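Local structure of probable 2-oxoacid ferredoxin oxidoreductase, alpha chain (Thermoplasma acidophilum, 3JU3) at residues A[26-31]-A[42-47]. The protein is a domain of the alpha chain of an enzyme that probably oxidises 2-oxoacids such as 2-oxoglutarate to acyl-CoA and carbon dioxide, reducing ferredoxin. Residues are numbered along the deposited sequence; the frame is centred on the assembly and turned at random.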
loop_
_atom_site.group_PDB
_atom_site.type_symbol
_atom_site.label_atom_id
_atom_site.label_comp_id
_atom_site.label_asym_id
_atom_site.label_seq_id
_atom_site.Cartn_x
_atom_site.Cartn_y
_atom_site.Cartn_z
ATOM N N GLY A 26 -9.869 0.210 13.147
ATOM C CA GLY A 26 -10.963 1.194 13.359
ATOM C C GLY A 26 -12.237 0.893 12.552
ATOM O O GLY A 26 -13.347 0.924 13.082
ATOM N N PRO A 27 -12.088 0.595 11.263
ATOM C CA PRO A 27 -13.219 0.163 10.466
ATOM C C PRO A 27 -14.012 -1.023 11.097
ATOM O O PRO A 27 -15.248 -1.006 11.124
ATOM C CB PRO A 27 -12.545 -0.259 9.164
ATOM C CG PRO A 27 -11.461 0.773 8.993
ATOM C CD PRO A 27 -10.882 0.800 10.427
ATOM N N ILE A 28 -13.306 -2.036 11.582
ATOM C CA ILE A 28 -13.970 -3.175 12.225
ATOM C C ILE A 28 -14.754 -2.750 13.481
ATOM O O ILE A 28 -15.901 -3.168 13.677
ATOM C CB ILE A 28 -12.966 -4.263 12.609
ATOM C CG1 ILE A 28 -12.367 -4.883 11.350
ATOM C CG2 ILE A 28 -13.665 -5.346 13.467
ATOM C CD1 ILE A 28 -11.600 -6.120 11.629
ATOM N N LEU A 29 -14.141 -1.911 14.308
ATOM C CA LEU A 29 -14.756 -1.496 15.554
ATOM C C LEU A 29 -16.085 -0.767 15.334
ATOM O O LEU A 29 -17.047 -0.968 16.101
ATOM C CB LEU A 29 -13.787 -0.693 16.422
ATOM C CG LEU A 29 -12.657 -1.450 17.128
ATOM C CD1 LEU A 29 -11.756 -0.453 17.847
ATOM C CD2 LEU A 29 -13.176 -2.515 18.145
ATOM N N ASP A 30 -16.149 0.049 14.284
ATOM C CA ASP A 30 -17.420 0.619 13.843
ATOM C C ASP A 30 -18.429 -0.413 13.313
ATOM O O ASP A 30 -19.630 -0.239 13.522
ATOM C CB ASP A 30 -17.198 1.664 12.745
ATOM C CG ASP A 30 -16.417 2.866 13.224
ATOM O OD1 ASP A 30 -16.313 3.111 14.454
ATOM O OD2 ASP A 30 -15.888 3.570 12.343
ATOM N N VAL A 31 -17.963 -1.444 12.595
ATOM C CA VAL A 31 -18.873 -2.474 12.094
ATOM C C VAL A 31 -19.490 -3.227 13.271
ATOM O O VAL A 31 -20.688 -3.611 13.226
ATOM C CB VAL A 31 -18.188 -3.455 11.125
ATOM C CG1 VAL A 31 -19.163 -4.586 10.705
ATOM C CG2 VAL A 31 -17.738 -2.724 9.904
ATOM N N ALA A 42 -20.440 -9.044 18.155
ATOM C CA ALA A 42 -19.204 -9.329 17.454
ATOM C C ALA A 42 -18.099 -8.885 18.376
ATOM O O ALA A 42 -18.275 -7.925 19.154
ATOM C CB ALA A 42 -19.174 -8.607 16.116
ATOM N N ASN A 43 -16.978 -9.597 18.341
ATOM C CA ASN A 43 -15.813 -9.126 19.059
ATOM C C ASN A 43 -14.627 -9.056 18.075
ATOM O O ASN A 43 -14.791 -9.385 16.886
ATOM C CB ASN A 43 -15.545 -9.970 20.332
ATOM C CG ASN A 43 -15.377 -11.465 20.034
ATOM O OD1 ASN A 43 -15.136 -11.847 18.894
ATOM N ND2 ASN A 43 -15.507 -12.308 21.056
ATOM N N LEU A 44 -13.468 -8.565 18.527
ATOM C CA LEU A 44 -12.327 -8.368 17.619
ATOM C C LEU A 44 -11.073 -8.886 18.296
ATOM O O LEU A 44 -10.700 -8.400 19.377
ATOM C CB LEU A 44 -12.156 -6.880 17.211
ATOM C CG LEU A 44 -10.803 -6.545 16.529
ATOM C CD1 LEU A 44 -10.603 -7.297 15.212
ATOM C CD2 LEU A 44 -10.616 -5.060 16.289
ATOM N N LEU A 45 -10.437 -9.888 17.683
ATOM C CA LEU A 45 -9.127 -10.326 18.149
ATOM C C LEU A 45 -8.154 -9.472 17.351
ATOM O O LEU A 45 -8.084 -9.578 16.145
ATOM C CB LEU A 45 -8.908 -11.813 17.896
ATOM C CG LEU A 45 -7.497 -12.391 18.029
ATOM C CD1 LEU A 45 -7.099 -12.263 19.449
ATOM C CD2 LEU A 45 -7.487 -13.897 17.628
ATOM N N TYR A 46 -7.431 -8.613 18.048
ATOM C CA TYR A 46 -6.538 -7.659 17.416
ATOM C C TYR A 46 -5.107 -8.085 17.719
ATOM O O TYR A 46 -4.710 -8.165 18.882
ATOM C CB TYR A 46 -6.813 -6.277 17.998
ATOM C CG TYR A 46 -5.947 -5.194 17.461
ATOM C CD1 TYR A 46 -5.984 -4.829 16.125
ATOM C CD2 TYR A 46 -5.086 -4.521 18.302
ATOM C CE1 TYR A 46 -5.172 -3.831 15.662
ATOM C CE2 TYR A 46 -4.283 -3.566 17.857
ATOM C CZ TYR A 46 -4.325 -3.212 16.550
ATOM O OH TYR A 46 -3.504 -2.191 16.178
ATOM N N LEU A 47 -4.345 -8.348 16.660
ATOM C CA LEU A 47 -2.940 -8.705 16.810
ATOM C C LEU A 47 -2.100 -7.433 16.747
ATOM O O LEU A 47 -2.188 -6.656 15.789
ATOM C CB LEU A 47 -2.521 -9.691 15.726
ATOM C CG LEU A 47 -3.471 -10.903 15.650
ATOM C CD1 LEU A 47 -3.123 -11.883 14.511
ATOM C CD2 LEU A 47 -3.597 -11.652 17.015
#
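Leu44 projects from strand 42-47 against helix 25-37, setting both methyls against Ile28 and one of them, CD2, also against Leu29, a compact example of how helix and strand pack within a beta-alpha-beta unit, here strand 16-21, helix 25-37 and strand 42-47. Ile28 is modelled in two conformers; in the one described, Leu44 CD1 lies 3.9 Å from Ile28 CD1 and 4.0 Å from Ile28 CG2, while Leu44 CD2 is 4.2 Å from Ile28 CG2. CD2 of Leu44 reaches Leu29 CD2 at 4.1 Å. Leu44 crosses each helix side chain at about a right angle, meeting them with its branched end. Chi1 of Ile28, -67°, sets CG1 beside the backbone N and turns CG2 anti to it; an extended chi2 (-168°) carries CD1 out to Leu44 CD1.

Farther out, Phe18 of strand 16-21 touches both Ile28 and Leu44, while Ile32, one turn on from Ile28, also packs on Leu44. Ile28 meets Val71 of the second subunit as well. Behind this layer, backbone pairing with Ile9 holds Leu44 in the sheet.

Between the two segments the contact is wholly aliphatic: methyl packing joins the helix to strand 42-47, which lies between strands 6-9 and 16-21, with dispersion and burial of hydrocarbon, rather than directional bonds, supplying the cohesion.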